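Local coordinates for protein beta-N-acetylhexosaminidase (Bacteroides fragilis, PDB 4PYS) that binds a zinc ion and is probably a family 20 glycoside hydrolase that releases terminal N-acetylhexosamine sugars from glycans, at residues Gln142-Thr148 against Thr437-Glu443; Pro15-Ala21 against Pro120-Asp126. One frame throughout, in Å; residues are numbered along the deposited sequence.

Interaction 1 (Gln142-Thr148 against Thr437-Glu443); sequences QYQKVST and TDDGVTE
Glu443 reaches across to Lys145 and Thr148, its OE2 held by the backbone of Lys145 and its OE1 turned to Thr148 OG1. With CG anti to its own carbonyl carbon (chi1 -66°) and the chain extended beyond, Glu443 runs past Gln144, the two side chains touching through their CG atoms at 4.0 Å while amide and carboxylate planes lie 50° apart. Lys145 N donates to Glu443 OE2 over 2.8 Å in a nearly straight bond, 166° at the hydrogen, though it meets the oxygen from above the carboxylate plane. The contact of Glu443 OE1 with Thr148 OG1 is doubtful in detail, its modelled 2.4 Å being too short to be taken literally. Lys145 is the N-cap residue of helix 146-158, so the acid sits at a helix start, a setting that would probably favour its negative charge. The Lys145 side chain crosses Glu443 at about a right angle and lays CG against OE2 at 3.2 Å; its NZ stays beyond salt-bridge distance. The case illustrates how a TIM barrel closes: the two segments follow the neighbouring parallel strands 132-138 and 428-435, joining loops beyond their C-terminal ends. Farther along, Gln142 CG touches Val441 O, at 3.3 Å, and, nearly at right angles to it, Thr437 OG1, whose hydrogen bond goes to Asp138 O. Gln144, bonded chiefly to Ser139 and also to Asp138, donates through NE2 to a water that in turn donates to Val441 O. A second water bridges Tyr143 O and Glu443 OE2, giving that oxygen another donor beside the amide of Lys145.

Interaction 2 (Pro15-Ala21 against Pro120-Asp126); sequences PGKIERA and PCVEITD
Lys17 faces Thr125 as a hydrogen-bonded antiparallel pair, and two residues further on Glu19 repeats the pattern with Glu123. Lys17 O accepts from Thr125 N at 3.0 Å, whereas the return bond from Lys17 N to Thr125 O is bent and weak. Around Glu19 the exchange is more even: Glu19 N to Glu123 O and Glu123 N to Glu19 O both measure 2.9 Å. The side chains of these four residues share one face of the sheet. There Lys17, its CG anti to the backbone N (chi1 -172°), stretches away from the neighbouring strand, and its NZ forms a long salt bridge with Glu19 OE1, which may ease the proximity of the Glu19 and Glu123 carboxylates. Cys121 contributes mostly through CB and backbone. Its CB packs on Ala21 CB at 4.0 Å, and Cys121 O takes a straight bond from Ala21 N, 171° at the hydrogen, whose donor stands well above the carbonyl plane. On the opposite face Ile18, paired with Ile124, reaches diagonally to Val122, CG2 to CG2 at 3.7 Å. At the turn into strand 17-21, Gly16 N donates to Asp126 OD1 at 2.9 Å from above the carboxylate plane. Strand 117-126 pairs with 17-21 and 23-27 and with 80-84 in the mixed sheet of the N-terminal family 20 domain; Arg20 and Val122 touch Trp109 of helix 96-109, Glu123 touches Arg81 and Arg83 of strand 80-84, and Trp462 of helix 453-462 bonds Asp126 OD1 from the catalytic part of the chain.

Followed from the N terminus, the chain first closes interaction 2: strand 17-21 is laid against strand 117-126 after an excursion of 98 residues that builds much of the N-terminal sheet and helix 96-109. Only then does interaction 1 open at 142-148, and it closes at 437-443 after 288 residues that include most of the barrel strands and the zinc site. The two loops are therefore in series, neither nested nor crossed. One completes a strand pairing within the smaller domain; the other joins the first and last strands of the catalytic barrel through the loops that follow them. Their centres are about 38 Å apart, and they do not touch.

Interaction 1 (Gln142-Thr148 against Thr437-Glu443)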
# COMPACT_ATOMS: atom_id res chain seq x y z
N GLN A 142 -11.86 11.05 1.89
CA GLN A 142 -11.15 12.33 1.87
C GLN A 142 -10.38 12.43 0.56
O GLN A 142 -9.91 11.42 0.04
CB GLN A 142 -10.17 12.41 3.04
CG GLN A 142 -10.83 12.54 4.42
CD GLN A 142 -11.57 13.85 4.59
OE1 GLN A 142 -11.13 14.89 4.08
NE2 GLN A 142 -12.69 13.82 5.30
N TYR A 143 -10.27 13.63 0.03
CA TYR A 143 -9.41 13.87 -1.13
C TYR A 143 -8.07 14.40 -0.65
O TYR A 143 -8.02 15.34 0.15
CB TYR A 143 -10.08 14.89 -2.08
CG TYR A 143 -9.16 15.41 -3.16
CD1 TYR A 143 -8.91 14.67 -4.32
CD2 TYR A 143 -8.52 16.64 -3.02
CE1 TYR A 143 -8.05 15.14 -5.31
CE2 TYR A 143 -7.67 17.12 -3.99
CZ TYR A 143 -7.43 16.37 -5.13
OH TYR A 143 -6.57 16.86 -6.09
N GLN A 144 -6.98 13.78 -1.11
CA GLN A 144 -5.64 14.33 -0.87
C GLN A 144 -5.08 14.82 -2.19
O GLN A 144 -5.23 14.16 -3.22
CB GLN A 144 -4.71 13.27 -0.28
CG GLN A 144 -5.21 12.68 1.04
CD GLN A 144 -6.09 11.48 0.83
OE1 GLN A 144 -6.12 10.91 -0.26
NE2 GLN A 144 -6.81 11.08 1.87
N LYS A 145 -4.39 15.97 -2.17
CA LYS A 145 -3.81 16.47 -3.41
C LYS A 145 -2.75 15.54 -3.97
O LYS A 145 -2.21 14.69 -3.26
CB LYS A 145 -3.30 17.91 -3.29
CG LYS A 145 -2.62 18.28 -2.01
CD LYS A 145 -2.65 19.80 -1.87
CE LYS A 145 -2.16 20.26 -0.52
NZ LYS A 145 -0.67 20.30 -0.44
N VAL A 146 -2.48 15.68 -5.26
CA VAL A 146 -1.54 14.78 -5.93
C VAL A 146 -0.18 14.76 -5.24
O VAL A 146 0.42 13.69 -5.08
CB VAL A 146 -1.38 15.16 -7.42
CG1 VAL A 146 -0.22 14.41 -8.05
CG2 VAL A 146 -2.67 14.86 -8.17
N SER A 147 0.31 15.92 -4.80
CA SER A 147 1.62 15.96 -4.13
C SER A 147 1.61 15.15 -2.83
O SER A 147 2.64 14.63 -2.40
CB SER A 147 2.07 17.40 -3.87
OG SER A 147 1.14 18.09 -3.07
N THR A 148 0.44 15.04 -2.21
CA THR A 148 0.30 14.26 -0.97
C THR A 148 0.22 12.77 -1.26
O THR A 148 0.80 11.96 -0.53
CB THR A 148 -0.91 14.74 -0.14
OG1 THR A 148 -0.70 16.10 0.26
CG2 THR A 148 -1.10 13.87 1.10
N THR A 437 -9.54 7.18 6.41
CA THR A 437 -9.77 8.58 6.74
C THR A 437 -11.15 8.89 7.32
O THR A 437 -11.63 10.03 7.26
CB THR A 437 -9.39 9.52 5.56
OG1 THR A 437 -10.07 9.11 4.36
CG2 THR A 437 -7.88 9.47 5.31
N ASP A 438 -11.79 7.87 7.91
CA ASP A 438 -13.05 8.05 8.65
C ASP A 438 -12.93 9.19 9.67
O ASP A 438 -11.86 9.39 10.26
CB ASP A 438 -13.41 6.79 9.45
CG ASP A 438 -13.45 5.54 8.61
OD1 ASP A 438 -12.59 5.39 7.71
OD2 ASP A 438 -14.33 4.69 8.88
N ASP A 439 -14.04 9.88 9.89
CA ASP A 439 -14.15 10.93 10.91
C ASP A 439 -13.40 12.21 10.55
O ASP A 439 -13.02 12.98 11.43
CB ASP A 439 -13.71 10.43 12.30
CG ASP A 439 -14.82 9.70 13.04
OD1 ASP A 439 -16.00 10.05 12.84
OD2 ASP A 439 -14.50 8.79 13.83
N GLY A 440 -13.18 12.44 9.26
CA GLY A 440 -12.63 13.71 8.81
C GLY A 440 -11.13 13.89 9.02
O GLY A 440 -10.69 14.96 9.43
N VAL A 441 -10.36 12.85 8.73
CA VAL A 441 -8.90 12.94 8.79
C VAL A 441 -8.38 13.67 7.55
O VAL A 441 -8.30 13.10 6.46
CB VAL A 441 -8.25 11.55 8.90
CG1 VAL A 441 -6.72 11.65 8.87
CG2 VAL A 441 -8.72 10.86 10.18
N THR A 442 -8.05 14.94 7.72
CA THR A 442 -7.55 15.77 6.62
C THR A 442 -6.06 15.52 6.46
O THR A 442 -5.46 14.79 7.25
CB THR A 442 -7.78 17.25 6.92
OG1 THR A 442 -7.12 17.58 8.15
CG2 THR A 442 -9.27 17.55 7.06
N GLU A 443 -5.45 16.13 5.45
CA GLU A 443 -4.04 15.84 5.14
C GLU A 443 -3.10 16.15 6.30
O GLU A 443 -2.13 15.41 6.54
CB GLU A 443 -3.59 16.64 3.91
CG GLU A 443 -4.27 16.24 2.61
CD GLU A 443 -3.66 16.92 1.40
OE1 GLU A 443 -2.47 17.27 1.46
OE2 GLU A 443 -4.37 17.09 0.39
O HOH W 1 -7.07 17.85 0.27
O HOH W 2 -6.79 13.10 4.18

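Interaction 2 (Pro15-Ala21 against Pro120-Asp126)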
# COMPACT_ATOMS: atom_id res chain seq x y z
N PRO A 15 18.47 -4.11 7.75
CA PRO A 15 18.94 -5.04 6.72
C PRO A 15 19.25 -6.41 7.31
O PRO A 15 19.57 -6.52 8.50
CB PRO A 15 20.25 -4.40 6.23
CG PRO A 15 20.06 -2.89 6.53
CD PRO A 15 19.35 -2.93 7.89
N GLY A 16 19.17 -7.44 6.47
CA GLY A 16 19.41 -8.79 6.91
C GLY A 16 20.82 -9.01 7.41
O GLY A 16 21.03 -9.71 8.40
N LYS A 17 21.80 -8.42 6.73
CA LYS A 17 23.18 -8.54 7.19
C LYS A 17 23.97 -7.27 6.94
O LYS A 17 23.97 -6.75 5.82
CB LYS A 17 23.88 -9.73 6.54
CG LYS A 17 25.25 -10.02 7.13
CD LYS A 17 25.78 -11.37 6.67
CE LYS A 17 27.05 -11.73 7.42
NZ LYS A 17 27.76 -12.86 6.76
N ILE A 18 24.63 -6.77 7.98
CA ILE A 18 25.49 -5.59 7.86
C ILE A 18 26.83 -5.90 8.48
O ILE A 18 26.89 -6.24 9.66
CB ILE A 18 24.93 -4.39 8.62
CG1 ILE A 18 23.60 -3.94 8.03
CG2 ILE A 18 25.92 -3.24 8.59
CD1 ILE A 18 23.06 -2.68 8.68
N GLU A 19 27.89 -5.78 7.70
CA GLU A 19 29.25 -6.04 8.21
C GLU A 19 30.12 -4.81 8.02
O GLU A 19 30.56 -4.52 6.91
CB GLU A 19 29.89 -7.21 7.48
CG GLU A 19 29.17 -8.54 7.64
CD GLU A 19 30.07 -9.72 7.33
OE1 GLU A 19 30.47 -10.43 8.29
OE2 GLU A 19 30.38 -9.95 6.14
N ARG A 20 30.37 -4.09 9.11
CA ARG A 20 31.19 -2.88 9.07
C ARG A 20 32.63 -3.21 8.74
O ARG A 20 33.15 -4.26 9.13
CB ARG A 20 31.13 -2.16 10.42
CG ARG A 20 29.74 -1.79 10.86
CD ARG A 20 29.20 -0.69 9.98
NE ARG A 20 29.79 0.61 10.30
CZ ARG A 20 29.20 1.52 11.06
NH1 ARG A 20 28.01 1.28 11.59
NH2 ARG A 20 29.80 2.68 11.31
N ALA A 21 33.29 -2.31 8.02
CA ALA A 21 34.74 -2.41 7.80
C ALA A 21 35.39 -1.08 8.15
O ALA A 21 34.71 -0.07 8.31
CB ALA A 21 35.04 -2.82 6.37
N PRO A 120 30.44 5.10 5.44
CA PRO A 120 31.37 4.22 6.17
C PRO A 120 31.52 2.91 5.42
O PRO A 120 30.54 2.44 4.84
CB PRO A 120 30.67 4.00 7.51
CG PRO A 120 29.78 5.22 7.68
CD PRO A 120 29.31 5.55 6.28
N CYS A 121 32.71 2.35 5.39
CA CYS A 121 32.91 1.10 4.67
C CYS A 121 32.06 -0.01 5.28
O CYS A 121 31.87 -0.06 6.50
CB CYS A 121 34.39 0.73 4.64
SG CYS A 121 35.37 1.94 3.71
N VAL A 122 31.54 -0.88 4.43
CA VAL A 122 30.52 -1.83 4.86
C VAL A 122 30.23 -2.83 3.76
O VAL A 122 30.48 -2.57 2.58
CB VAL A 122 29.21 -1.09 5.24
CG1 VAL A 122 28.49 -0.60 4.00
CG2 VAL A 122 28.29 -1.99 6.07
N GLU A 123 29.74 -4.01 4.14
CA GLU A 123 29.04 -4.86 3.19
C GLU A 123 27.65 -5.14 3.74
O GLU A 123 27.49 -5.63 4.86
CB GLU A 123 29.80 -6.17 2.94
CG GLU A 123 29.11 -7.07 1.92
CD GLU A 123 29.99 -8.23 1.48
OE1 GLU A 123 31.22 -8.18 1.69
OE2 GLU A 123 29.43 -9.19 0.91
N ILE A 124 26.64 -4.80 2.95
CA ILE A 124 25.25 -5.01 3.32
C ILE A 124 24.65 -5.99 2.33
O ILE A 124 24.79 -5.80 1.12
CB ILE A 124 24.47 -3.69 3.23
CG1 ILE A 124 25.04 -2.66 4.22
CG2 ILE A 124 22.99 -3.92 3.52
CD1 ILE A 124 24.54 -1.24 3.95
N THR A 125 24.02 -7.04 2.84
CA THR A 125 23.33 -8.01 1.99
C THR A 125 21.91 -8.08 2.51
O THR A 125 21.71 -8.28 3.72
CB THR A 125 23.97 -9.41 2.10
OG1 THR A 125 25.39 -9.29 1.88
CG2 THR A 125 23.38 -10.33 1.04
N ASP A 126 20.93 -7.92 1.63
CA ASP A 126 19.59 -7.61 2.14
C ASP A 126 18.50 -8.07 1.15
O ASP A 126 18.70 -8.03 -0.07
CB ASP A 126 19.51 -6.10 2.39
CG ASP A 126 18.38 -5.71 3.32
OD1 ASP A 126 17.87 -6.59 4.05
OD2 ASP A 126 18.04 -4.49 3.33
O HOH W 3 31.81 1.17 9.00